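Local coordinates for protein putative NADH dehydrogenase/NAD(P)H nitroreductase (Bacteroides thetaiotaomicron VPI-5482, PDB 3KWK) that probably acts as an FMN-dependent oxidoreductase of the nitroreductase family, binding flavin mononucleotide at the interface of a two-chain assembly, at residues 23-28 with 118-123; 84-89 with 136-141; 129-134 with 143-148. All blocks are in the same frame, centred on the assembly; numbering follows the deposited sequence.

Contact 1: 23-28 with 118-123; sequences RTYLNK and GAVWTA. With FMN (flavin mononucleotide), chain B.
The guanidinium of R23 lies beside the aliphatic branch of V120 and presents its edge to the pyrimidine end of the FMN isoalloxazine, with flavin N1 in its plane and O2 near it. Over one face of the Y25 ring, toward the rim, lies the backbone carbon R23 C. Two nearly straight bonds form at the flavin: R23 NE gives its hydrogen to FMN O2 at 2.8 Å (171°), and R23 NH2 reaches FMN N1 at 3.2 Å (173°). The paired bonds hold the guanidinium against rotation, and its positive charge would probably stabilise negative charge gathering at N1 and O2 when the flavin is reduced. Farther along the cofactor, one face of the W121 indole covers the dimethylbenzene end, W121 NE1 standing 3.4 Å from FMN C7, while A123 N lies at the indole's edge, in its plane. Replacing W121 by an alanine would probably leave that end of the flavin without this cover and open a gap toward helix 97-114 and L99 of the second subunit. This is the FMN site of the nitroreductase fold, built at the dimer interface: S21, K162 and K164 also bind the cofactor, as does S47 of the second subunit. Strand 118-123 runs along one side of it, and A123 N donates to FMN O4 at 3.1 Å. V120 divides its branches between two neighbours. With CG2 anti to the backbone N, CG2 approaches FMN N1 at 3.6 Å, while CG1 (chi1 56°) lies 3.5 Å from Y25 OH; a small, beta-branched residue suits this slot. The tyrosine lies nearly perpendicular to the valine, and farther back on its ring Y25 CE1 comes 3.8 Å from G118 O, at a slant. The Y25 hydroxyl is weakly bonded to V22 O.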
loop_
_atom_site.group_PDB
_atom_site.type_symbol
_atom_site.label_atom_id
_atom_site.label_comp_id
_atom_site.label_asym_id
_atom_site.label_seq_id
_atom_site.Cartn_x
_atom_site.Cartn_y
_atom_site.Cartn_z
ATOM N N ARG A 23 9.830 -16.204 -0.643
ATOM C CA ARG A 23 9.085 -17.313 -0.100
ATOM C C ARG A 23 9.910 -18.463 0.457
ATOM O O ARG A 23 9.373 -19.529 0.823
ATOM C CB ARG A 23 8.170 -17.886 -1.192
ATOM C CG ARG A 23 7.246 -16.840 -1.813
ATOM C CD ARG A 23 6.250 -17.464 -2.774
ATOM N NE ARG A 23 5.242 -16.495 -3.198
ATOM C CZ ARG A 23 5.399 -15.615 -4.187
ATOM N NH1 ARG A 23 6.502 -15.521 -4.925
ATOM N NH2 ARG A 23 4.431 -14.778 -4.445
ATOM N N THR A 24 11.213 -18.247 0.552
ATOM C CA THR A 24 12.122 -19.183 1.216
ATOM C C THR A 24 13.134 -18.386 2.019
ATOM O O THR A 24 13.572 -17.308 1.609
ATOM C CB THR A 24 12.847 -20.097 0.241
ATOM O OG1 THR A 24 13.584 -19.304 -0.687
ATOM C CG2 THR A 24 11.883 -21.086 -0.509
ATOM N N TYR A 25 13.474 -18.899 3.199
ATOM C CA TYR A 25 14.261 -18.194 4.200
ATOM C C TYR A 25 15.356 -19.068 4.771
ATOM O O TYR A 25 15.199 -20.283 4.946
ATOM C CB TYR A 25 13.390 -17.655 5.352
ATOM C CG TYR A 25 12.099 -17.087 4.851
ATOM C CD1 TYR A 25 12.056 -15.863 4.181
ATOM C CD2 TYR A 25 10.896 -17.801 5.012
ATOM C CE1 TYR A 25 10.865 -15.362 3.668
ATOM C CE2 TYR A 25 9.740 -17.329 4.479
ATOM C CZ TYR A 25 9.699 -16.130 3.795
ATOM O OH TYR A 25 8.476 -15.700 3.266
ATOM N N LEU A 26 16.471 -18.430 5.111
ATOM C CA LEU A 26 17.498 -19.115 5.851
ATOM C C LEU A 26 16.981 -19.436 7.244
ATOM O O LEU A 26 16.087 -18.759 7.770
ATOM C CB LEU A 26 18.714 -18.218 5.998
ATOM C CG LEU A 26 19.430 -17.795 4.723
ATOM C CD1 LEU A 26 20.584 -16.793 5.036
ATOM C CD2 LEU A 26 20.005 -19.021 4.057
ATOM N N ASN A 27 17.568 -20.465 7.843
ATOM C CA ASN A 27 17.210 -20.875 9.178
ATOM C C ASN A 27 18.009 -20.043 10.174
ATOM O O ASN A 27 19.018 -20.501 10.728
ATOM C CB ASN A 27 17.523 -22.358 9.359
ATOM C CG ASN A 27 17.119 -22.871 10.724
ATOM O OD1 ASN A 27 16.292 -22.270 11.403
ATOM N ND2 ASN A 27 17.728 -23.990 11.141
ATOM N N LYS A 28 17.580 -18.806 10.358
ATOM C CA LYS A 28 18.249 -17.887 11.251
ATOM C C LYS A 28 17.318 -16.810 11.676
ATOM O O LYS A 28 16.407 -16.446 10.946
ATOM C CB LYS A 28 19.511 -17.313 10.655
ATOM C CG LYS A 28 19.320 -16.534 9.475
ATOM C CD LYS A 28 20.661 -15.865 9.031
ATOM C CE LYS A 28 21.305 -15.069 10.156
ATOM N NZ LYS A 28 22.285 -14.046 9.676
ATOM N N GLY A 118 13.574 -10.600 3.495
ATOM C CA GLY A 118 12.608 -10.971 2.470
ATOM C C GLY A 118 11.268 -11.184 3.150
ATOM O O GLY A 118 11.202 -11.669 4.267
ATOM N N ALA A 119 10.206 -10.863 2.437
ATOM C CA ALA A 119 8.866 -11.084 2.948
ATOM C C ALA A 119 7.923 -11.345 1.785
ATOM O O ALA A 119 8.283 -11.069 0.631
ATOM C CB ALA A 119 8.440 -9.857 3.739
ATOM N N VAL A 120 6.721 -11.843 2.094
ATOM C CA VAL A 120 5.687 -12.014 1.059
ATOM C C VAL A 120 4.302 -11.786 1.698
ATOM O O VAL A 120 4.021 -12.287 2.795
ATOM C CB VAL A 120 5.778 -13.436 0.426
ATOM C CG1 VAL A 120 5.688 -14.594 1.485
ATOM C CG2 VAL A 120 4.732 -13.633 -0.699
ATOM N N TRP A 121 3.477 -11.052 0.964
ATOM C CA TRP A 121 2.064 -10.893 1.308
ATOM C C TRP A 121 1.340 -12.163 0.943
ATOM O O TRP A 121 1.313 -12.541 -0.225
ATOM C CB TRP A 121 1.544 -9.707 0.496
ATOM C CG TRP A 121 0.069 -9.345 0.598
ATOM C CD1 TRP A 121 -1.003 -10.170 0.710
ATOM C CD2 TRP A 121 -0.435 -8.025 0.484
ATOM N NE1 TRP A 121 -2.170 -9.411 0.738
ATOM C CE2 TRP A 121 -1.843 -8.094 0.617
ATOM C CE3 TRP A 121 0.184 -6.782 0.325
ATOM C CZ2 TRP A 121 -2.659 -6.980 0.501
ATOM C CZ3 TRP A 121 -0.621 -5.662 0.223
ATOM C CH2 TRP A 121 -2.026 -5.775 0.349
ATOM N N THR A 122 0.773 -12.849 1.919
ATOM C CA THR A 122 -0.121 -13.975 1.653
ATOM C C THR A 122 -1.540 -13.604 2.093
ATOM O O THR A 122 -1.746 -13.171 3.225
ATOM C CB THR A 122 0.388 -15.309 2.248
ATOM O OG1 THR A 122 0.105 -15.393 3.653
ATOM C CG2 THR A 122 1.940 -15.508 2.019
ATOM N N ALA A 123 -2.496 -13.758 1.175
ATOM C CA ALA A 123 -3.853 -13.282 1.455
ATOM C C ALA A 123 -4.508 -14.085 2.535
ATOM O O ALA A 123 -4.464 -15.310 2.515
ATOM C CB ALA A 123 -4.733 -13.379 0.172
HETATM N N1 FMN B . 1.897 -14.719 -2.558
HETATM C C2 FMN B . 1.790 -15.953 -1.984
HETATM O O2 FMN B . 2.775 -16.712 -1.997
HETATM N N3 FMN B . 0.597 -16.361 -1.407
HETATM C C4 FMN B . -0.528 -15.564 -1.387
HETATM O O4 FMN B . -1.596 -15.976 -0.838
HETATM C C4A FMN B . -0.414 -14.304 -1.979
HETATM N N5 FMN B . -1.508 -13.450 -2.021
HETATM C C5A FMN B . -1.354 -12.152 -2.423
HETATM C C6 FMN B . -2.439 -11.271 -2.299
HETATM C C7 FMN B . -2.265 -9.943 -2.658
HETATM C C7M FMN B . -3.414 -8.926 -2.536
HETATM C C8 FMN B . -1.057 -9.475 -3.139
HETATM C C8M FMN B . -0.935 -8.017 -3.506
HETATM C C9 FMN B . 0.004 -10.352 -3.276
HETATM C C9A FMN B . -0.133 -11.700 -2.915
HETATM N N10 FMN B . 0.911 -12.616 -3.069
HETATM C C10 FMN B . 0.791 -13.873 -2.548
HETATM C "C1'" FMN B . 2.210 -12.166 -3.626
HETATM C "C2'" FMN B . 2.137 -12.047 -5.146
HETATM O "O2'" FMN B . 2.094 -13.339 -5.761
HETATM C "C3'" FMN B . 3.290 -11.185 -5.700
HETATM O "O3'" FMN B . 3.179 -9.843 -5.227
HETATM C "C4'" FMN B . 3.304 -11.143 -7.254
HETATM O "O4'" FMN B . 3.621 -12.450 -7.754
HETATM C "C5'" FMN B . 4.280 -10.106 -7.817
HETATM O "O5'" FMN B . 5.571 -10.494 -7.355
HETATM P P FMN B . 6.489 -9.478 -6.469
HETATM O O1P FMN B . 5.774 -9.241 -5.126
HETATM O O2P FMN B . 7.770 -10.330 -6.335
HETATM O O3P FMN B . 6.699 -8.180 -7.222
#

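Contact 2: 84-89 with 136-141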
loop_
_atom_site.group_PDB
_atom_site.type_symbol
_atom_site.label_atom_id
_atom_site.label_comp_id
_atom_site.label_asym_id
_atom_site.label_seq_id
_atom_site.Cartn_x
_atom_site.Cartn_y
_atom_site.Cartn_z
ATOM N N ALA A 84 6.125 -14.216 11.540
ATOM C CA ALA A 84 5.217 -13.614 10.558
ATOM C C ALA A 84 4.526 -12.447 11.223
ATOM O O ALA A 84 4.374 -12.453 12.456
ATOM C CB ALA A 84 4.169 -14.644 10.084
ATOM N N ILE A 85 4.210 -11.419 10.446
ATOM C CA ILE A 85 3.341 -10.343 10.926
ATOM C C ILE A 85 1.994 -10.513 10.256
ATOM O O ILE A 85 1.923 -10.605 9.015
ATOM C CB ILE A 85 3.909 -8.952 10.601
ATOM C CG1 ILE A 85 5.217 -8.749 11.389
ATOM C CG2 ILE A 85 2.887 -7.831 10.963
ATOM C CD1 ILE A 85 5.993 -7.496 10.988
ATOM N N ILE A 86 0.942 -10.572 11.073
ATOM C CA ILE A 86 -0.419 -10.644 10.588
ATOM C C ILE A 86 -1.001 -9.245 10.618
ATOM O O ILE A 86 -1.110 -8.648 11.689
ATOM C CB ILE A 86 -1.264 -11.628 11.384
ATOM C CG1 ILE A 86 -0.545 -12.980 11.468
ATOM C CG2 ILE A 86 -2.666 -11.759 10.731
ATOM C CD1 ILE A 86 -1.445 -14.090 11.972
ATOM N N VAL A 87 -1.301 -8.693 9.452
ATOM C CA VAL A 87 -1.861 -7.340 9.349
ATOM C C VAL A 87 -3.368 -7.435 9.395
ATOM O O VAL A 87 -3.982 -8.088 8.517
ATOM C CB VAL A 87 -1.417 -6.584 8.062
ATOM C CG1 VAL A 87 -2.050 -5.190 8.013
ATOM C CG2 VAL A 87 0.160 -6.573 7.920
ATOM N N CYS A 88 -3.982 -6.819 10.394
ATOM C CA CYS A 88 -5.416 -6.877 10.596
ATOM C C CYS A 88 -5.975 -5.484 10.649
ATOM O O CYS A 88 -5.263 -4.534 10.915
ATOM C CB CYS A 88 -5.777 -7.548 11.926
ATOM S SG CYS A 88 -5.030 -9.160 12.178
ATOM N N GLY A 89 -7.286 -5.389 10.473
ATOM C CA GLY A 89 -7.995 -4.108 10.552
ATOM C C GLY A 89 -9.172 -4.161 11.499
ATOM O O GLY A 89 -9.900 -5.152 11.513
ATOM N N LYS A 136 -8.674 -18.197 14.501
ATOM C CA LYS A 136 -8.618 -19.310 15.434
ATOM C C LYS A 136 -7.266 -19.294 16.159
ATOM O O LYS A 136 -7.220 -19.449 17.369
ATOM C CB LYS A 136 -8.890 -20.644 14.702
ATOM C CG LYS A 136 -8.614 -21.902 15.525
ATOM C CD LYS A 136 -8.543 -23.174 14.676
ATOM C CE LYS A 136 -8.427 -24.406 15.576
ATOM N NZ LYS A 136 -8.843 -25.619 14.863
ATOM N N TYR A 137 -6.166 -19.152 15.430
ATOM C CA TYR A 137 -4.841 -19.333 15.997
ATOM C C TYR A 137 -4.331 -18.099 16.721
ATOM O O TYR A 137 -3.490 -18.197 17.628
ATOM C CB TYR A 137 -3.857 -19.831 14.914
ATOM C CG TYR A 137 -4.116 -21.277 14.631
ATOM C CD1 TYR A 137 -3.782 -22.245 15.573
ATOM C CD2 TYR A 137 -4.790 -21.668 13.510
ATOM C CE1 TYR A 137 -4.083 -23.591 15.358
ATOM C CE2 TYR A 137 -5.092 -23.031 13.272
ATOM C CZ TYR A 137 -4.738 -23.962 14.209
ATOM O OH TYR A 137 -5.014 -25.314 14.003
ATOM N N THR A 138 -4.865 -16.942 16.379
ATOM C CA THR A 138 -4.429 -15.692 17.027
ATOM C C THR A 138 -5.495 -15.057 17.938
ATOM O O THR A 138 -5.244 -14.011 18.514
ATOM C CB THR A 138 -3.853 -14.670 16.033
ATOM O OG1 THR A 138 -4.843 -14.235 15.077
ATOM C CG2 THR A 138 -2.654 -15.269 15.346
ATOM N N HIS A 139 -6.645 -15.699 18.081
ATOM C CA HIS A 139 -7.688 -15.306 19.024
ATOM C C HIS A 139 -8.239 -13.907 18.717
ATOM O O HIS A 139 -8.457 -13.073 19.614
ATOM C CB HIS A 139 -7.212 -15.384 20.490
ATOM C CG HIS A 139 -6.781 -16.751 20.908
ATOM N ND1 HIS A 139 -7.427 -17.459 21.895
ATOM C CD2 HIS A 139 -5.799 -17.551 20.441
ATOM C CE1 HIS A 139 -6.839 -18.636 22.032
ATOM N NE2 HIS A 139 -5.853 -18.719 21.154
ATOM N N LEU A 140 -8.455 -13.628 17.451
ATOM C CA LEU A 140 -8.912 -12.303 17.051
ATOM C C LEU A 140 -10.368 -12.087 17.443
ATOM O O LEU A 140 -11.239 -12.938 17.176
ATOM C CB LEU A 140 -8.787 -12.096 15.545
ATOM C CG LEU A 140 -7.399 -12.223 14.919
ATOM C CD1 LEU A 140 -7.549 -12.016 13.404
ATOM C CD2 LEU A 140 -6.409 -11.252 15.549
ATOM N N PRO A 141 -10.638 -10.967 18.152
ATOM C CA PRO A 141 -12.033 -10.585 18.311
ATOM C C PRO A 141 -12.759 -10.473 16.972
ATOM O O PRO A 141 -12.118 -10.235 15.969
ATOM C CB PRO A 141 -11.940 -9.244 19.023
ATOM C CG PRO A 141 -10.566 -9.248 19.772
ATOM C CD PRO A 141 -9.701 -9.979 18.743
#
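I86 and T138 meet end on, the delta methyl of the isoleucine touching the methyl of the threonine at 3.8 Å (I86 CD1 to T138 CG2). Two residues along the strand the same face is used again: C88 SG lies 4.0 Å from L140 CD1, a purely apolar touch for the thiol. No hydrogen bond joins the two segments, so the fit rests on dispersion between small groups. The extended isoleucine, with CD1 swung away from the chain (chi2 -167°), is long enough to cross to the helix end, whereas at C88 the leucine supplies most of the reach. Both pairs have their CA atoms 9.1 Å apart, so only side-chain ends meet. Strand 83-90 is an inner strand of the antiparallel sheet of this nitroreductase fold, and helix 128-138 stops over it. There the chain leaves the helix at H139, whose positive phi (62°) turns it so that L140 comes down onto the sheet after T138. The threonine suits its place because it serves two needs: CG2, anti to the carbonyl carbon, is given to I86, while OG1 bonds to V134 O one turn earlier and so satisfies a polar atom in a buried setting. Around these four residues, V134 leans on both I86 and L140, V59 of strand 54-59 and M68 of helix 62-71 flank I86, and I144 touches C88. The second subunit also packs here, N173 of that subunit on T138 and Y175 of that subunit on L140.

Contact 3: 129-134 with 143-148; sequences DRMEVV and NILPLC
P146 lays its ring against one turn of helix 129-134, overlapping the backbone of M131 as well as its side chain: P146 CG is 3.7 Å from M131 CA and 3.8 Å from M131 CB. The ring is compact and rigid, which lets strand and helix come close. Three residues on, V134 faces the same ring, its CG1 at 3.8 Å from P146 CB; the valine and the proline run antiparallel alongside one another. CG1 of this valine stands anti to the backbone N (chi1 172°), which turns that methyl along the proline. Selenomethionine M131 supplies the longer reach. A turn about its CG-SE bond (chi3 76°) brings the end methyl onto the strand, where M131 CE touches L145 CB at 3.9 Å and passes P146 O at a similar distance. A flexible, unbranched chain can extend past the proline to L145, while the leucine offers its CB. Helix 128-138 links two neighbouring antiparallel strands, 118-123 and 144-153, and rests on a face of the sheet; the axes of the short segments approach to 8.2 Å at an angle of 112° between their directions, so the helix runs across the strand. P146 has no N-H to give, but its carbonyl bonds to the backbone of Y125. Just after it, L147 and C148 both face V87 in a classic beta bulge of the strand. Arginines finish the surroundings: I144 O accepts a bond from R135 NH1, and R130, next to M131, points elsewhere to touch FMN and makes a cation-pi contact with Y127.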
loop_
_atom_site.group_PDB
_atom_site.type_symbol
_atom_site.label_atom_id
_atom_site.label_comp_id
_atom_site.label_asym_id
_atom_site.label_seq_id
_atom_site.Cartn_x
_atom_site.Cartn_y
_atom_site.Cartn_z
ATOM N N ASP A 129 -12.547 -18.474 4.681
ATOM C CA ASP A 129 -11.981 -19.619 5.370
ATOM C C ASP A 129 -10.575 -19.322 5.938
ATOM O O ASP A 129 -10.230 -19.693 7.062
ATOM C CB ASP A 129 -11.973 -20.875 4.505
ATOM C CG ASP A 129 -11.159 -20.762 3.230
ATOM O OD1 ASP A 129 -10.869 -19.644 2.707
ATOM O OD2 ASP A 129 -10.820 -21.850 2.730
ATOM N N ARG A 130 -9.771 -18.611 5.169
ATOM C CA ARG A 130 -8.419 -18.228 5.596
ATOM C C ARG A 130 -8.494 -17.291 6.774
ATOM O O ARG A 130 -7.726 -17.373 7.708
ATOM C CB ARG A 130 -7.670 -17.548 4.448
ATOM C CG ARG A 130 -7.462 -18.438 3.236
ATOM C CD ARG A 130 -6.505 -17.799 2.258
ATOM N NE ARG A 130 -6.655 -18.348 0.903
ATOM C CZ ARG A 130 -5.961 -17.911 -0.153
ATOM N NH1 ARG A 130 -5.053 -16.948 -0.001
ATOM N NH2 ARG A 130 -6.184 -18.423 -1.363
HETATM N N MSE A 131 -9.438 -16.376 6.725
HETATM C CA MSE A 131 -9.583 -15.392 7.804
HETATM C C MSE A 131 -9.938 -16.140 9.079
HETATM O O MSE A 131 -9.454 -15.810 10.165
HETATM C CB MSE A 131 -10.651 -14.392 7.458
HETATM C CG MSE A 131 -10.318 -13.623 6.166
HETATM SE SE MSE A 131 -11.766 -12.495 5.543
HETATM C CE MSE A 131 -11.515 -11.130 6.799
ATOM N N GLU A 132 -10.780 -17.166 8.957
ATOM C CA GLU A 132 -11.149 -17.981 10.135
ATOM C C GLU A 132 -9.967 -18.769 10.704
ATOM O O GLU A 132 -9.839 -18.868 11.908
ATOM C CB GLU A 132 -12.309 -18.914 9.785
ATOM C CG GLU A 132 -12.728 -19.874 10.913
ATOM C CD GLU A 132 -13.118 -19.197 12.246
ATOM O OE1 GLU A 132 -13.653 -18.046 12.262
ATOM O OE2 GLU A 132 -12.913 -19.868 13.292
ATOM N N VAL A 133 -9.101 -19.314 9.855
ATOM C CA VAL A 133 -7.859 -19.963 10.312
ATOM C C VAL A 133 -7.075 -19.017 11.194
ATOM O O VAL A 133 -6.673 -19.380 12.302
ATOM C CB VAL A 133 -6.995 -20.460 9.129
ATOM C CG1 VAL A 133 -5.599 -20.913 9.579
ATOM C CG2 VAL A 133 -7.728 -21.582 8.406
ATOM N N VAL A 134 -6.822 -17.815 10.672
ATOM C CA VAL A 134 -6.020 -16.833 11.360
ATOM C C VAL A 134 -6.705 -16.437 12.651
ATOM O O VAL A 134 -6.064 -16.355 13.684
ATOM C CB VAL A 134 -5.730 -15.596 10.472
ATOM C CG1 VAL A 134 -5.049 -14.480 11.308
ATOM C CG2 VAL A 134 -4.908 -16.039 9.237
ATOM N N ASN A 143 -14.519 -8.338 15.413
ATOM C CA ASN A 143 -14.392 -7.076 14.658
ATOM C C ASN A 143 -13.045 -6.862 13.991
ATOM O O ASN A 143 -12.900 -6.033 13.105
ATOM C CB ASN A 143 -14.718 -5.864 15.530
ATOM C CG ASN A 143 -13.879 -5.798 16.800
ATOM O OD1 ASN A 143 -13.935 -6.717 17.623
ATOM N ND2 ASN A 143 -13.163 -4.670 17.009
ATOM N N ILE A 144 -12.059 -7.620 14.458
ATOM C CA ILE A 144 -10.690 -7.537 13.950
ATOM C C ILE A 144 -10.508 -8.526 12.816
ATOM O O ILE A 144 -10.547 -9.727 13.040
ATOM C CB ILE A 144 -9.656 -7.781 15.060
ATOM C CG1 ILE A 144 -9.848 -6.841 16.250
ATOM C CG2 ILE A 144 -8.203 -7.625 14.538
ATOM C CD1 ILE A 144 -9.881 -5.292 15.962
ATOM N N LEU A 145 -10.349 -8.001 11.608
ATOM C CA LEU A 145 -10.323 -8.820 10.408
ATOM C C LEU A 145 -8.916 -8.911 9.848
ATOM O O LEU A 145 -8.283 -7.887 9.618
ATOM C CB LEU A 145 -11.278 -8.238 9.354
ATOM C CG LEU A 145 -12.706 -8.034 9.838
ATOM C CD1 LEU A 145 -13.562 -7.545 8.665
ATOM C CD2 LEU A 145 -13.332 -9.283 10.503
ATOM N N PRO A 146 -8.453 -10.125 9.528
ATOM C CA PRO A 146 -7.069 -10.238 9.021
ATOM C C PRO A 146 -6.978 -9.991 7.520
ATOM O O PRO A 146 -7.682 -10.651 6.768
ATOM C CB PRO A 146 -6.691 -11.695 9.365
ATOM C CG PRO A 146 -7.962 -12.431 9.392
ATOM C CD PRO A 146 -9.033 -11.448 9.817
ATOM N N LEU A 147 -6.152 -9.024 7.109
ATOM C CA LEU A 147 -5.910 -8.769 5.717
ATOM C C LEU A 147 -4.947 -9.798 5.135
ATOM O O LEU A 147 -5.259 -10.423 4.139
ATOM C CB LEU A 147 -5.362 -7.361 5.460
ATOM C CG LEU A 147 -4.979 -7.078 4.020
ATOM C CD1 LEU A 147 -6.220 -7.025 3.175
ATOM C CD2 LEU A 147 -4.197 -5.738 3.907
ATOM N N CYS A 148 -3.799 -9.983 5.771
ATOM C CA CYS A 148 -2.762 -10.807 5.184
ATOM C C CYS A 148 -1.824 -11.290 6.280
ATOM O O CYS A 148 -1.700 -10.658 7.365
ATOM C CB CYS A 148 -2.031 -10.045 4.054
ATOM S SG CYS A 148 -1.182 -8.557 4.624
#

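In the fold
All three contacts reach one antiparallel sheet. Contacts 2 and 3 share helix 128-138, their centres about 7 Å apart; strands 83-90 and 144-153 join them through V87 O to L147 N and G89 N to L145 O, each 2.8 Å. Contact 1 holds the flavin and lies about 19 Å, centre to centre, from contact 3, yet touches it: A123 O is 3.1 Å from R130 NH1, probably a hydrogen bond, and W121 packs on C148. R130 thereby ties the helix to the FMN pocket. Contact 2 is farther from the cofactor, the I86 side chain being about 12 Å from FMN, and its centre is about 18 Å from that of contact 1.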